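Long-range contact in glutathione S-transferase 2 (Onchocerca volvulus, PDB 1TU7), which joins glutathione to electrophilic compounds as a homodimeric Pi-class transferase and appears central to the parasite's detoxification system: residues K127-L132 with K171-K176. Sequence-based numbering, arbitrary orientation.
Sequences KFEKLL and KFPLLK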
loop_
_atom_site.group_PDB
_atom_site.type_symbol
_atom_site.label_atom_id
_atom_site.label_comp_id
_atom_site.label_asym_id
_atom_site.label_seq_id
_atom_site.Cartn_x
_atom_site.Cartn_y
_atom_site.Cartn_z
ATOM N N LYS A 127 11.672 -3.309 14.512
ATOM C CA LYS A 127 11.130 -2.021 14.119
ATOM C C LYS A 127 9.723 -1.865 14.688
ATOM O O LYS A 127 9.337 -0.797 15.142
ATOM C CB LYS A 127 11.094 -1.900 12.587
ATOM C CG LYS A 127 12.463 -1.770 11.984
ATOM C CD LYS A 127 12.475 -2.040 10.469
ATOM C CE LYS A 127 13.884 -1.886 9.907
ATOM N NZ LYS A 127 13.909 -2.049 8.421
ATOM N N PHE A 128 8.939 -2.932 14.630
ATOM C CA PHE A 128 7.582 -2.918 15.199
ATOM C C PHE A 128 7.538 -2.845 16.728
ATOM O O PHE A 128 6.674 -2.183 17.281
ATOM C CB PHE A 128 6.764 -4.108 14.731
ATOM C CG PHE A 128 6.516 -4.116 13.282
ATOM C CD1 PHE A 128 7.139 -4.997 12.459
ATOM C CD2 PHE A 128 5.661 -3.161 12.732
ATOM C CE1 PHE A 128 6.893 -4.975 11.103
ATOM C CE2 PHE A 128 5.415 -3.141 11.398
ATOM C CZ PHE A 128 6.053 -4.038 10.588
ATOM N N GLU A 129 8.439 -3.574 17.386
ATOM C CA GLU A 129 8.509 -3.564 18.827
ATOM C C GLU A 129 8.781 -2.124 19.291
ATOM O O GLU A 129 8.178 -1.661 20.268
ATOM C CB GLU A 129 9.612 -4.522 19.276
ATOM C CG GLU A 129 9.857 -4.591 20.776
ATOM C CD GLU A 129 8.857 -5.426 21.532
ATOM O OE1 GLU A 129 8.918 -5.434 22.781
ATOM O OE2 GLU A 129 8.021 -6.107 20.926
ATOM N N LYS A 130 9.677 -1.438 18.602
ATOM C CA LYS A 130 10.028 -0.059 18.898
ATOM C C LYS A 130 8.855 0.900 18.627
ATOM O O LYS A 130 8.559 1.777 19.428
ATOM C CB LYS A 130 11.295 0.372 18.153
ATOM C CG LYS A 130 11.770 1.801 18.415
ATOM C CD LYS A 130 13.159 2.013 17.843
ATOM C CE LYS A 130 13.719 3.382 18.239
ATOM N NZ LYS A 130 15.085 3.644 17.703
ATOM N N LEU A 131 8.205 0.730 17.485
ATOM C CA LEU A 131 7.160 1.676 17.085
ATOM C C LEU A 131 5.930 1.488 17.941
ATOM O O LEU A 131 5.304 2.463 18.344
ATOM C CB LEU A 131 6.821 1.466 15.624
ATOM C CG LEU A 131 6.557 2.607 14.663
ATOM C CD1 LEU A 131 5.564 2.192 13.544
ATOM C CD2 LEU A 131 6.378 3.985 15.236
ATOM N N LEU A 132 5.591 0.241 18.261
ATOM C CA LEU A 132 4.401 -0.023 19.052
ATOM C C LEU A 132 4.436 0.724 20.399
ATOM O O LEU A 132 3.391 1.167 20.880
ATOM C CB LEU A 132 4.230 -1.521 19.238
ATOM C CG LEU A 132 3.028 -1.984 20.043
ATOM C CD1 LEU A 132 1.728 -1.596 19.347
ATOM C CD2 LEU A 132 3.096 -3.474 20.210
ATOM N N LYS A 171 12.028 -12.553 21.837
ATOM C CA LYS A 171 12.796 -11.374 22.211
ATOM C C LYS A 171 12.037 -10.053 22.061
ATOM O O LYS A 171 12.604 -8.976 22.246
ATOM C CB LYS A 171 14.081 -11.329 21.390
ATOM C CG LYS A 171 14.971 -12.559 21.589
ATOM C CD LYS A 171 16.358 -12.371 20.986
ATOM C CE LYS A 171 17.242 -13.603 21.184
ATOM N NZ LYS A 171 16.709 -14.520 22.238
ATOM N N PHE A 172 10.737 -10.135 21.756
ATOM C CA PHE A 172 9.923 -8.947 21.497
ATOM C C PHE A 172 8.682 -8.977 22.368
ATOM O O PHE A 172 7.626 -9.396 21.958
ATOM C CB PHE A 172 9.571 -8.892 20.012
ATOM C CG PHE A 172 10.770 -8.895 19.133
ATOM C CD1 PHE A 172 11.077 -10.001 18.360
ATOM C CD2 PHE A 172 11.637 -7.811 19.105
ATOM C CE1 PHE A 172 12.206 -10.006 17.561
ATOM C CE2 PHE A 172 12.776 -7.819 18.322
ATOM C CZ PHE A 172 13.055 -8.911 17.540
ATOM N N PRO A 173 8.819 -8.599 23.622
ATOM C CA PRO A 173 7.729 -8.785 24.580
ATOM C C PRO A 173 6.471 -7.964 24.307
ATOM O O PRO A 173 5.361 -8.436 24.574
ATOM C CB PRO A 173 8.391 -8.414 25.916
ATOM C CG PRO A 173 9.539 -7.554 25.532
ATOM C CD PRO A 173 10.025 -8.021 24.232
ATOM N N LEU A 174 6.616 -6.747 23.808
ATOM C CA LEU A 174 5.421 -5.960 23.475
ATOM C C LEU A 174 4.646 -6.633 22.333
ATOM O O LEU A 174 3.434 -6.744 22.386
ATOM C CB LEU A 174 5.754 -4.530 23.096
ATOM C CG LEU A 174 6.466 -3.683 24.165
ATOM C CD1 LEU A 174 6.816 -2.308 23.628
ATOM C CD2 LEU A 174 5.618 -3.555 25.389
ATOM N N LEU A 175 5.348 -7.126 21.331
ATOM C CA LEU A 175 4.686 -7.823 20.235
ATOM C C LEU A 175 4.060 -9.119 20.668
ATOM O O LEU A 175 2.953 -9.451 20.249
ATOM C CB LEU A 175 5.646 -8.069 19.097
ATOM C CG LEU A 175 6.183 -6.838 18.382
ATOM C CD1 LEU A 175 7.208 -7.227 17.317
ATOM C CD2 LEU A 175 5.068 -6.030 17.779
ATOM N N LYS A 176 4.773 -9.885 21.492
ATOM C CA LYS A 176 4.276 -11.174 21.961
ATOM C C LYS A 176 2.982 -10.951 22.768
ATOM O O LYS A 176 2.002 -11.665 22.542
ATOM C CB LYS A 176 5.340 -11.886 22.803
ATOM C CG LYS A 176 4.915 -13.303 23.235
ATOM C CD LYS A 176 5.949 -13.946 24.147
ATOM C CE LYS A 176 5.495 -15.286 24.663
ATOM N NZ LYS A 176 5.452 -16.291 23.601
#
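Both carboxylate oxygens of Glu129 are spent on the first turn of helix 173-183. Glu129 OE1 accepts from Leu174 N at 2.8 Å. Glu129 OE2 accepts from Leu175 N at 2.9 Å, and both bonds are fairly straight. Each oxygen uses its syn lone pair, so one carboxylate takes two successive amide N-H groups, which should restrict its rotation. These amides follow closely on the N-cap residue Phe172, placing the carboxylate at the helix's amino end, where the helix dipole would be expected to favour its ionised form. Glu129 gets there with CG anti to its backbone N (chi1 178°) and a bend at chi2 (78°). Its OE1 rests against Pro173 CD and against CB and CG of Leu174, whose side chain crosses it at about a right angle. The Phe172 ring, oblique to the carboxylate, brings CD2 to 3.9 Å from Glu129 CB. Beyond this polar centre, Leu175 CD2 touches Phe128 CB and Leu132 CD2, both at 4.0 Å. Phe172 and Leu175 also touch Leu125, one turn before Glu129. In the all-helical C-terminal domain, the last turns of helix 109-132 thus meet the start of helix 173-183, while Phe128 packs on Val94 and Leu97 of helix 81-107.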